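PDB 3PF0: imelysin-like protein from Psychrobacter arcticus, which is of unknown function but belongs to the imelysin-like (M75 peptidase) family and may be a metalloendopeptidase. Local coordinates for residues Tyr128-Val139 with Glu161-Gly170; Ile147-Leu158 with Gly184-Ala195. All coordinates share one frame; numbering follows the deposited sequence.

Contact 1 (Tyr128-Val139 with Glu161-Gly170); sequences YINYYPDERGLV and ESAVVQGIPG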
loop_
_atom_site.group_PDB
_atom_site.type_symbol
_atom_site.label_atom_id
_atom_site.label_comp_id
_atom_site.label_asym_id
_atom_site.label_seq_id
_atom_site.Cartn_x
_atom_site.Cartn_y
_atom_site.Cartn_z
ATOM N N TYR A 128 -4.626 -5.073 -10.774
ATOM C CA TYR A 128 -3.593 -5.359 -11.774
ATOM C C TYR A 128 -2.242 -4.957 -11.213
ATOM O O TYR A 128 -1.224 -5.477 -11.659
ATOM C CB TYR A 128 -3.867 -4.627 -13.112
ATOM C CG TYR A 128 -4.954 -5.270 -13.951
ATOM C CD1 TYR A 128 -4.649 -6.251 -14.891
ATOM C CD2 TYR A 128 -6.287 -4.887 -13.814
ATOM C CE1 TYR A 128 -5.648 -6.861 -15.654
ATOM C CE2 TYR A 128 -7.295 -5.477 -14.585
ATOM C CZ TYR A 128 -6.969 -6.469 -15.498
ATOM O OH TYR A 128 -7.953 -7.060 -16.250
ATOM N N ILE A 129 -2.233 -4.031 -10.230
ATOM C CA ILE A 129 -1.025 -3.543 -9.557
ATOM C C ILE A 129 -0.668 -4.459 -8.363
ATOM O O ILE A 129 0.502 -4.823 -8.194
ATOM C CB ILE A 129 -1.192 -2.052 -9.125
ATOM C CG1 ILE A 129 -1.235 -1.131 -10.358
ATOM C CG2 ILE A 129 -0.074 -1.612 -8.163
ATOM C CD1 ILE A 129 -1.847 0.225 -10.117
ATOM N N ASN A 130 -1.659 -4.787 -7.517
ATOM C CA ASN A 130 -1.450 -5.644 -6.352
ATOM C C ASN A 130 -2.702 -6.476 -6.075
ATOM O O ASN A 130 -3.612 -6.026 -5.370
ATOM C CB ASN A 130 -1.045 -4.820 -5.113
ATOM C CG ASN A 130 -0.590 -5.668 -3.939
ATOM O OD1 ASN A 130 0.016 -6.724 -4.105
ATOM N ND2 ASN A 130 -0.874 -5.233 -2.725
ATOM N N TYR A 131 -2.751 -7.690 -6.652
ATOM C CA TYR A 131 -3.895 -8.581 -6.468
ATOM C C TYR A 131 -3.798 -9.193 -5.074
ATOM O O TYR A 131 -3.095 -10.181 -4.861
ATOM C CB TYR A 131 -3.994 -9.654 -7.574
ATOM C CG TYR A 131 -5.390 -10.232 -7.655
ATOM C CD1 TYR A 131 -5.803 -11.235 -6.779
ATOM C CD2 TYR A 131 -6.334 -9.699 -8.526
ATOM C CE1 TYR A 131 -7.114 -11.706 -6.786
ATOM C CE2 TYR A 131 -7.641 -10.182 -8.562
ATOM C CZ TYR A 131 -8.028 -11.184 -7.689
ATOM O OH TYR A 131 -9.321 -11.651 -7.733
ATOM N N TYR A 132 -4.471 -8.554 -4.115
ATOM C CA TYR A 132 -4.434 -8.935 -2.701
ATOM C C TYR A 132 -5.736 -8.512 -1.997
ATOM O O TYR A 132 -6.199 -7.407 -2.237
ATOM C CB TYR A 132 -3.213 -8.259 -2.013
ATOM C CG TYR A 132 -2.983 -8.691 -0.581
ATOM C CD1 TYR A 132 -2.208 -9.809 -0.285
ATOM C CD2 TYR A 132 -3.568 -8.005 0.477
ATOM C CE1 TYR A 132 -2.022 -10.232 1.025
ATOM C CE2 TYR A 132 -3.380 -8.414 1.795
ATOM C CZ TYR A 132 -2.609 -9.532 2.063
ATOM O OH TYR A 132 -2.432 -9.961 3.351
ATOM N N PRO A 133 -6.331 -9.318 -1.099
ATOM C CA PRO A 133 -5.955 -10.696 -0.706
ATOM C C PRO A 133 -6.036 -11.691 -1.876
ATOM O O PRO A 133 -6.636 -11.404 -2.908
ATOM C CB PRO A 133 -7.001 -11.052 0.367
ATOM C CG PRO A 133 -7.568 -9.739 0.831
ATOM C CD PRO A 133 -7.549 -8.876 -0.397
ATOM N N ASP A 134 -5.405 -12.851 -1.719
ATOM C CA ASP A 134 -5.450 -13.941 -2.690
ATOM C C ASP A 134 -5.692 -15.222 -1.896
ATOM O O ASP A 134 -4.829 -16.098 -1.827
ATOM C CB ASP A 134 -4.177 -13.995 -3.554
ATOM C CG ASP A 134 -4.133 -15.116 -4.580
ATOM O OD1 ASP A 134 -5.217 -15.604 -4.983
ATOM O OD2 ASP A 134 -3.021 -15.497 -4.988
ATOM N N GLU A 135 -6.882 -15.308 -1.283
ATOM C CA GLU A 135 -7.325 -16.417 -0.431
ATOM C C GLU A 135 -7.259 -17.791 -1.111
ATOM O O GLU A 135 -7.086 -18.793 -0.415
ATOM C CB GLU A 135 -8.761 -16.170 0.056
ATOM C CG GLU A 135 -8.844 -15.167 1.192
ATOM C CD GLU A 135 -10.221 -14.599 1.478
ATOM O OE1 GLU A 135 -11.207 -15.374 1.484
ATOM O OE2 GLU A 135 -10.306 -13.375 1.737
ATOM N N ARG A 136 -7.402 -17.841 -2.450
ATOM C CA ARG A 136 -7.406 -19.101 -3.196
ATOM C C ARG A 136 -6.060 -19.403 -3.867
ATOM O O ARG A 136 -5.949 -20.427 -4.538
ATOM C CB ARG A 136 -8.544 -19.120 -4.235
ATOM C CG ARG A 136 -9.918 -19.147 -3.586
ATOM C CD ARG A 136 -11.043 -19.366 -4.569
ATOM N NE ARG A 136 -12.331 -19.351 -3.878
ATOM C CZ ARG A 136 -13.428 -19.965 -4.305
ATOM N NH1 ARG A 136 -13.411 -20.662 -5.434
ATOM N NH2 ARG A 136 -14.549 -19.891 -3.603
ATOM N N GLY A 137 -5.057 -18.550 -3.652
ATOM C CA GLY A 137 -3.717 -18.731 -4.204
ATOM C C GLY A 137 -3.678 -18.817 -5.718
ATOM O O GLY A 137 -3.006 -19.685 -6.279
ATOM N N LEU A 138 -4.407 -17.915 -6.383
ATOM C CA LEU A 138 -4.520 -17.852 -7.836
ATOM C C LEU A 138 -3.240 -17.330 -8.517
ATOM O O LEU A 138 -3.002 -17.657 -9.679
ATOM C CB LEU A 138 -5.709 -16.954 -8.217
ATOM C CG LEU A 138 -7.112 -17.375 -7.751
ATOM C CD1 LEU A 138 -8.148 -16.344 -8.170
ATOM C CD2 LEU A 138 -7.497 -18.756 -8.287
ATOM N N VAL A 139 -2.428 -16.527 -7.809
ATOM C CA VAL A 139 -1.201 -15.928 -8.353
ATOM C C VAL A 139 -0.142 -17.015 -8.703
ATOM O O VAL A 139 0.335 -17.044 -9.840
ATOM C CB VAL A 139 -0.617 -14.836 -7.407
ATOM C CG1 VAL A 139 0.758 -14.360 -7.876
ATOM C CG2 VAL A 139 -1.567 -13.652 -7.273
ATOM N N GLU A 161 -4.392 -10.120 -20.179
ATOM C CA GLU A 161 -4.255 -11.251 -19.256
ATOM C C GLU A 161 -4.873 -10.841 -17.909
ATOM O O GLU A 161 -4.994 -9.641 -17.631
ATOM C CB GLU A 161 -2.786 -11.710 -19.091
ATOM C CG GLU A 161 -2.126 -12.190 -20.374
ATOM C CD GLU A 161 -2.744 -13.393 -21.065
ATOM O OE1 GLU A 161 -3.247 -14.298 -20.361
ATOM O OE2 GLU A 161 -2.693 -13.445 -22.315
ATOM N N SER A 162 -5.259 -11.822 -17.083
ATOM C CA SER A 162 -5.866 -11.533 -15.785
ATOM C C SER A 162 -4.900 -10.802 -14.840
ATOM O O SER A 162 -3.679 -10.907 -14.974
ATOM C CB SER A 162 -6.390 -12.806 -15.131
ATOM O OG SER A 162 -5.373 -13.754 -14.863
ATOM N N ALA A 163 -5.471 -10.012 -13.918
ATOM C CA ALA A 163 -4.764 -9.217 -12.917
ATOM C C ALA A 163 -3.935 -10.101 -11.960
ATOM O O ALA A 163 -2.897 -9.681 -11.453
ATOM C CB ALA A 163 -5.778 -8.402 -12.134
ATOM N N VAL A 164 -4.391 -11.335 -11.773
ATOM C CA VAL A 164 -3.853 -12.380 -10.911
ATOM C C VAL A 164 -2.433 -12.857 -11.372
ATOM O O VAL A 164 -1.664 -13.349 -10.545
ATOM C CB VAL A 164 -4.936 -13.507 -10.910
ATOM C CG1 VAL A 164 -4.394 -14.907 -11.188
ATOM C CG2 VAL A 164 -5.775 -13.471 -9.644
ATOM N N VAL A 165 -2.080 -12.681 -12.662
ATOM C CA VAL A 165 -0.804 -13.168 -13.197
ATOM C C VAL A 165 0.203 -12.021 -13.427
ATOM O O VAL A 165 1.192 -12.205 -14.141
ATOM C CB VAL A 165 -1.015 -14.025 -14.480
ATOM C CG1 VAL A 165 -1.874 -15.243 -14.184
ATOM C CG2 VAL A 165 -1.616 -13.220 -15.629
ATOM N N GLN A 166 -0.022 -10.862 -12.797
ATOM C CA GLN A 166 0.856 -9.711 -12.965
ATOM C C GLN A 166 0.904 -8.829 -11.696
ATOM O O GLN A 166 0.413 -9.226 -10.635
ATOM C CB GLN A 166 0.412 -8.893 -14.197
ATOM C CG GLN A 166 -1.032 -8.418 -14.132
ATOM C CD GLN A 166 -1.516 -7.879 -15.448
ATOM O OE1 GLN A 166 -1.077 -6.824 -15.921
ATOM N NE2 GLN A 166 -2.486 -8.561 -16.031
ATOM N N GLY A 167 1.500 -7.646 -11.834
ATOM C CA GLY A 167 1.662 -6.684 -10.750
ATOM C C GLY A 167 2.704 -7.113 -9.734
ATOM O O GLY A 167 3.507 -8.023 -9.997
ATOM N N ILE A 168 2.667 -6.485 -8.552
ATOM C CA ILE A 168 3.585 -6.779 -7.442
ATOM C C ILE A 168 3.553 -8.294 -7.050
ATOM O O ILE A 168 4.642 -8.867 -7.003
ATOM C CB ILE A 168 3.336 -5.819 -6.241
ATOM C CG1 ILE A 168 3.843 -4.409 -6.614
ATOM C CG2 ILE A 168 4.008 -6.308 -4.944
ATOM C CD1 ILE A 168 3.148 -3.341 -5.988
ATOM N N PRO A 169 2.392 -8.988 -6.829
ATOM C CA PRO A 169 2.466 -10.419 -6.462
ATOM C C PRO A 169 2.929 -11.334 -7.608
ATOM O O PRO A 169 3.512 -12.386 -7.334
ATOM C CB PRO A 169 1.037 -10.754 -6.040
ATOM C CG PRO A 169 0.183 -9.761 -6.752
ATOM C CD PRO A 169 0.993 -8.507 -6.804
ATOM N N GLY A 170 2.670 -10.931 -8.864
ATOM C CA GLY A 170 3.113 -11.659 -10.046
ATOM C C GLY A 170 4.633 -11.635 -10.144
ATOM O O GLY A 170 5.268 -12.674 -10.334
HETATM O O HOH W 1 -0.025 -4.892 -14.230
HETATM O O HOH W 2 -7.461 -8.731 -18.334
HETATM O O HOH W 3 -1.465 -7.890 -9.110
#
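Y128, near the end of helix 125-129, lays its ring on A163, where the loop leading to helix 167-176 makes a short 3-10 turn; this is a junction of loops and helix ends in the all-helical imelysin-like fold. From CB of Y128, a chi1 of -77° carries CG to within 3.7 Å of A163 CB. That methyl stands over the middle of the ring, 3.6 Å from the Y128 centroid, a CH-pi contact, and CD2, CE2 and CZ lie under it too. Further round, Y128 CD1 meets Q166 NE2 at 3.4 Å; the amide approaches the ring edge, its plane turned 87° from that of the ring. Q166 NE2 is steadied by a 2.8 Å bond to S162 O, which lies in the amide plane. CE1 abuts E161 O at the edge, and the hydroxyl reaches the same carbonyl through a water. A second water joins Y128 O to Q166 OE1, while R199 makes a cation-pi contact with the ring.

One direct backbone bond joins the segments: I168 N gives its hydrogen to I129 O at 2.8 Å and a nearly straight 167°. P169 sets CD beside N130 OD1 and CG against the backbone of Y131; N130 ND2 is hydrogen-bonded to E113 OE2. The Y131 ring takes V164 CG2 over its centre, 3.5 Å from the centroid, a second CH-pi contact. Both V164 methyls touch L138 CB at the start of helix 138-149, where V164 CG1 lies 3.4 Å from L138 O and V139 CG2 comes to 3.3 Å from V164 O.

Contact 2 (Ile147-Leu158 with Gly184-Ala195); sequences ITANPALTAEQL and GQCAYVMSASSA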
loop_
_atom_site.group_PDB
_atom_site.type_symbol
_atom_site.label_atom_id
_atom_site.label_comp_id
_atom_site.label_asym_id
_atom_site.label_seq_id
_atom_site.Cartn_x
_atom_site.Cartn_y
_atom_site.Cartn_z
ATOM N N ILE A 147 3.970 -18.011 -18.269
ATOM C CA ILE A 147 5.356 -17.978 -18.753
ATOM C C ILE A 147 5.591 -19.151 -19.739
ATOM O O ILE A 147 6.208 -18.932 -20.787
ATOM C CB ILE A 147 6.371 -17.951 -17.567
ATOM C CG1 ILE A 147 6.184 -16.662 -16.729
ATOM C CG2 ILE A 147 7.828 -18.095 -18.050
ATOM C CD1 ILE A 147 6.861 -16.624 -15.391
ATOM N N THR A 148 5.064 -20.362 -19.431
ATOM C CA THR A 148 5.178 -21.536 -20.304
ATOM C C THR A 148 4.463 -21.251 -21.634
ATOM O O THR A 148 4.997 -21.567 -22.700
ATOM C CB THR A 148 4.613 -22.794 -19.599
ATOM O OG1 THR A 148 5.330 -23.029 -18.391
ATOM C CG2 THR A 148 4.686 -24.045 -20.460
ATOM N N ALA A 149 3.269 -20.634 -21.562
ATOM C CA ALA A 149 2.453 -20.310 -22.727
ATOM C C ALA A 149 3.040 -19.148 -23.543
ATOM O O ALA A 149 2.889 -19.138 -24.766
ATOM C CB ALA A 149 1.033 -19.981 -22.292
ATOM N N ASN A 150 3.705 -18.180 -22.883
ATOM C CA ASN A 150 4.282 -17.015 -23.570
ATOM C C ASN A 150 5.756 -16.795 -23.188
ATOM O O ASN A 150 6.042 -15.990 -22.293
ATOM C CB ASN A 150 3.476 -15.751 -23.280
ATOM C CG ASN A 150 2.001 -15.893 -23.500
ATOM O OD1 ASN A 150 1.271 -16.420 -22.649
ATOM N ND2 ASN A 150 1.539 -15.429 -24.650
ATOM N N PRO A 151 6.713 -17.476 -23.863
ATOM C CA PRO A 151 8.135 -17.274 -23.518
ATOM C C PRO A 151 8.676 -15.922 -23.995
ATOM O O PRO A 151 9.705 -15.467 -23.499
ATOM C CB PRO A 151 8.848 -18.439 -24.220
ATOM C CG PRO A 151 7.753 -19.326 -24.769
ATOM C CD PRO A 151 6.562 -18.463 -24.951
ATOM N N ALA A 152 7.983 -15.296 -24.958
ATOM C CA ALA A 152 8.308 -13.989 -25.538
ATOM C C ALA A 152 7.171 -12.988 -25.228
ATOM O O ALA A 152 6.675 -12.275 -26.107
ATOM C CB ALA A 152 8.527 -14.126 -27.043
ATOM N N LEU A 153 6.758 -12.962 -23.960
ATOM C CA LEU A 153 5.702 -12.093 -23.461
ATOM C C LEU A 153 6.105 -10.620 -23.556
ATOM O O LEU A 153 7.264 -10.267 -23.316
ATOM C CB LEU A 153 5.402 -12.475 -21.996
ATOM C CG LEU A 153 4.177 -11.853 -21.311
ATOM C CD1 LEU A 153 2.868 -12.251 -21.991
ATOM C CD2 LEU A 153 4.137 -12.254 -19.860
ATOM N N THR A 154 5.151 -9.769 -23.938
ATOM C CA THR A 154 5.375 -8.326 -23.995
ATOM C C THR A 154 4.534 -7.677 -22.901
ATOM O O THR A 154 3.545 -8.267 -22.468
ATOM C CB THR A 154 5.049 -7.735 -25.375
ATOM O OG1 THR A 154 3.646 -7.839 -25.590
ATOM C CG2 THR A 154 5.824 -8.394 -26.517
ATOM N N ALA A 155 4.913 -6.456 -22.477
ATOM C CA ALA A 155 4.183 -5.660 -21.486
ATOM C C ALA A 155 2.730 -5.417 -21.906
ATOM O O ALA A 155 1.830 -5.527 -21.079
ATOM C CB ALA A 155 4.879 -4.331 -21.296
ATOM N N GLU A 156 2.504 -5.107 -23.202
ATOM C CA GLU A 156 1.185 -4.782 -23.764
ATOM C C GLU A 156 0.260 -5.993 -23.757
ATOM O O GLU A 156 -0.941 -5.839 -23.558
ATOM C CB GLU A 156 1.315 -4.211 -25.188
ATOM C CG GLU A 156 2.163 -2.946 -25.286
ATOM C CD GLU A 156 3.673 -3.119 -25.224
ATOM O OE1 GLU A 156 4.164 -4.246 -25.462
ATOM O OE2 GLU A 156 4.364 -2.127 -24.898
ATOM N N GLN A 157 0.821 -7.191 -23.921
ATOM C CA GLN A 157 0.064 -8.445 -23.927
ATOM C C GLN A 157 -0.589 -8.745 -22.581
ATOM O O GLN A 157 -1.654 -9.351 -22.561
ATOM C CB GLN A 157 0.967 -9.608 -24.325
ATOM C CG GLN A 157 1.106 -9.764 -25.836
ATOM C CD GLN A 157 1.922 -10.977 -26.196
ATOM O OE1 GLN A 157 2.923 -11.310 -25.555
ATOM N NE2 GLN A 157 1.509 -11.663 -27.240
ATOM N N LEU A 158 0.024 -8.299 -21.470
ATOM C CA LEU A 158 -0.480 -8.495 -20.104
ATOM C C LEU A 158 -1.804 -7.772 -19.829
ATOM O O LEU A 158 -2.559 -8.224 -18.959
ATOM C CB LEU A 158 0.557 -8.047 -19.091
ATOM C CG LEU A 158 1.723 -9.004 -18.896
ATOM C CD1 LEU A 158 2.812 -8.343 -18.133
ATOM C CD2 LEU A 158 1.287 -10.278 -18.165
ATOM N N GLY A 184 12.661 -17.049 -20.660
ATOM C CA GLY A 184 11.217 -16.858 -20.535
ATOM C C GLY A 184 10.817 -16.138 -19.259
ATOM O O GLY A 184 9.993 -15.218 -19.298
ATOM N N GLN A 185 11.426 -16.527 -18.113
ATOM C CA GLN A 185 11.171 -15.885 -16.818
ATOM C C GLN A 185 11.658 -14.419 -16.825
ATOM O O GLN A 185 11.011 -13.552 -16.244
ATOM C CB GLN A 185 11.827 -16.673 -15.681
ATOM C CG GLN A 185 10.979 -17.853 -15.233
ATOM C CD GLN A 185 11.788 -18.986 -14.646
ATOM O OE1 GLN A 185 13.033 -18.984 -14.617
ATOM N NE2 GLN A 185 11.085 -19.997 -14.172
ATOM N N CYS A 186 12.766 -14.158 -17.533
ATOM C CA CYS A 186 13.359 -12.837 -17.723
ATOM C C CYS A 186 12.419 -11.915 -18.498
ATOM O O CYS A 186 12.229 -10.762 -18.102
ATOM C CB CYS A 186 14.701 -12.966 -18.424
ATOM S SG CYS A 186 16.105 -12.649 -17.343
ATOM N N ALA A 187 11.803 -12.448 -19.579
ATOM C CA ALA A 187 10.855 -11.728 -20.426
ATOM C C ALA A 187 9.620 -11.346 -19.622
ATOM O O ALA A 187 9.075 -10.265 -19.844
ATOM C CB ALA A 187 10.464 -12.570 -21.641
ATOM N N TYR A 188 9.196 -12.213 -18.681
ATOM C CA TYR A 188 8.038 -11.955 -17.829
ATOM C C TYR A 188 8.314 -10.809 -16.851
ATOM O O TYR A 188 7.446 -9.971 -16.656
ATOM C CB TYR A 188 7.590 -13.224 -17.042
ATOM C CG TYR A 188 6.514 -12.906 -16.019
ATOM C CD1 TYR A 188 5.167 -12.896 -16.375
ATOM C CD2 TYR A 188 6.850 -12.497 -14.725
ATOM C CE1 TYR A 188 4.183 -12.511 -15.466
ATOM C CE2 TYR A 188 5.874 -12.109 -13.811
ATOM C CZ TYR A 188 4.541 -12.130 -14.182
ATOM O OH TYR A 188 3.583 -11.735 -13.284
ATOM N N VAL A 189 9.480 -10.817 -16.186
ATOM C CA VAL A 189 9.848 -9.831 -15.163
ATOM C C VAL A 189 9.926 -8.447 -15.810
ATOM O O VAL A 189 9.435 -7.477 -15.224
ATOM C CB VAL A 189 11.150 -10.244 -14.406
ATOM C CG1 VAL A 189 11.708 -9.102 -13.550
ATOM C CG2 VAL A 189 10.905 -11.498 -13.552
HETATM N N MSE A 190 10.471 -8.374 -17.036
HETATM C CA MSE A 190 10.556 -7.132 -17.804
HETATM C C MSE A 190 9.173 -6.665 -18.229
HETATM O O MSE A 190 8.860 -5.481 -18.069
HETATM C CB MSE A 190 11.451 -7.312 -19.030
HETATM C CG MSE A 190 12.937 -7.380 -18.696
HETATM SE SE MSE A 190 13.959 -7.879 -20.271
HETATM C CE MSE A 190 13.676 -6.261 -21.360
ATOM N N SER A 191 8.325 -7.600 -18.725
ATOM C CA SER A 191 6.949 -7.294 -19.163
ATOM C C SER A 191 6.071 -6.835 -18.004
ATOM O O SER A 191 5.374 -5.834 -18.144
ATOM C CB SER A 191 6.304 -8.509 -19.821
ATOM O OG SER A 191 6.962 -8.809 -21.036
ATOM N N ALA A 192 6.104 -7.561 -16.863
ATOM C CA ALA A 192 5.272 -7.226 -15.714
ATOM C C ALA A 192 5.687 -5.920 -15.063
ATOM O O ALA A 192 4.815 -5.131 -14.753
ATOM C CB ALA A 192 5.265 -8.365 -14.701
ATOM N N SER A 193 6.993 -5.658 -14.885
ATOM C CA SER A 193 7.456 -4.399 -14.287
ATOM C C SER A 193 7.166 -3.200 -15.237
ATOM O O SER A 193 6.744 -2.133 -14.770
ATOM C CB SER A 193 8.931 -4.482 -13.892
ATOM O OG SER A 193 9.751 -4.899 -14.970
ATOM N N SER A 194 7.275 -3.412 -16.563
ATOM C CA SER A 194 6.939 -2.395 -17.571
ATOM C C SER A 194 5.434 -2.086 -17.561
ATOM O O SER A 194 5.058 -0.910 -17.579
ATOM C CB SER A 194 7.359 -2.852 -18.964
ATOM O OG SER A 194 6.900 -1.971 -19.980
ATOM N N ALA A 195 4.572 -3.136 -17.531
ATOM C CA ALA A 195 3.120 -2.949 -17.491
ATOM C C ALA A 195 2.725 -2.241 -16.200
ATOM O O ALA A 195 1.869 -1.362 -16.226
ATOM C CB ALA A 195 2.401 -4.286 -17.614
HETATM O O HOH W 4 7.603 -14.713 -20.478
#
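I147 and Y188 bury the most surface here, crossing at about a right angle where the end of helix 138-149 and the loop after it lie along helix 183-214, a loop-on-helix packing within the helical imelysin-like fold. The same helix carries C186, which points away from the loop and is disulfide-bonded to C85, just after helix 48-84. I147 splits its two branches over the helix. I147 CG1 rests 3.7 Å from Y188 CB, with CD1 approaching the base of the ring obliquely, whereas CG2, anti to the backbone N, drops onto the backbone of G184. A water bridges N150 O and G184 O at the loop's start. Y188 is also flanked by L153: the two side chains run alongside each other in the same direction, L153 CD2 lying 3.7 Å from Y188 CD1.

One helical turn on, S191 is the polar counterpart. S191 OG lies 2.7 Å from L153 O. It is also 2.8 Å from A187 O of its own helix, which places this S191 OG between loop and helix backbone. A155 CB packs between S194 OG and S191 O, and A155 O lies by A195 CB. The single branch L158 CD1 touches A192 N, more loosely A195 CB, and S191 O at 3.6 Å.

From the N terminus the four segments come in the order 128-139, 147-158, 161-170 and 184-195, so the two contacts cross rather than nest. Contact 1 closes a loop of 21 residues between its segments, ten of them in helix 138-149 and the rest in the loop after it; contact 2 closes one of 25 residues that includes helix 167-176. Helix 138-149 begins in contact 1 and ends in contact 2. Their centres lie about 15 Å apart, yet they meet directly: V165 O and Y188 OH are 2.6 Å apart, and Q166 NE2 and L158 O 2.9 Å, both probable hydrogen bonds. Together they tie helices 125-129, 138-149, 167-176 and 183-214.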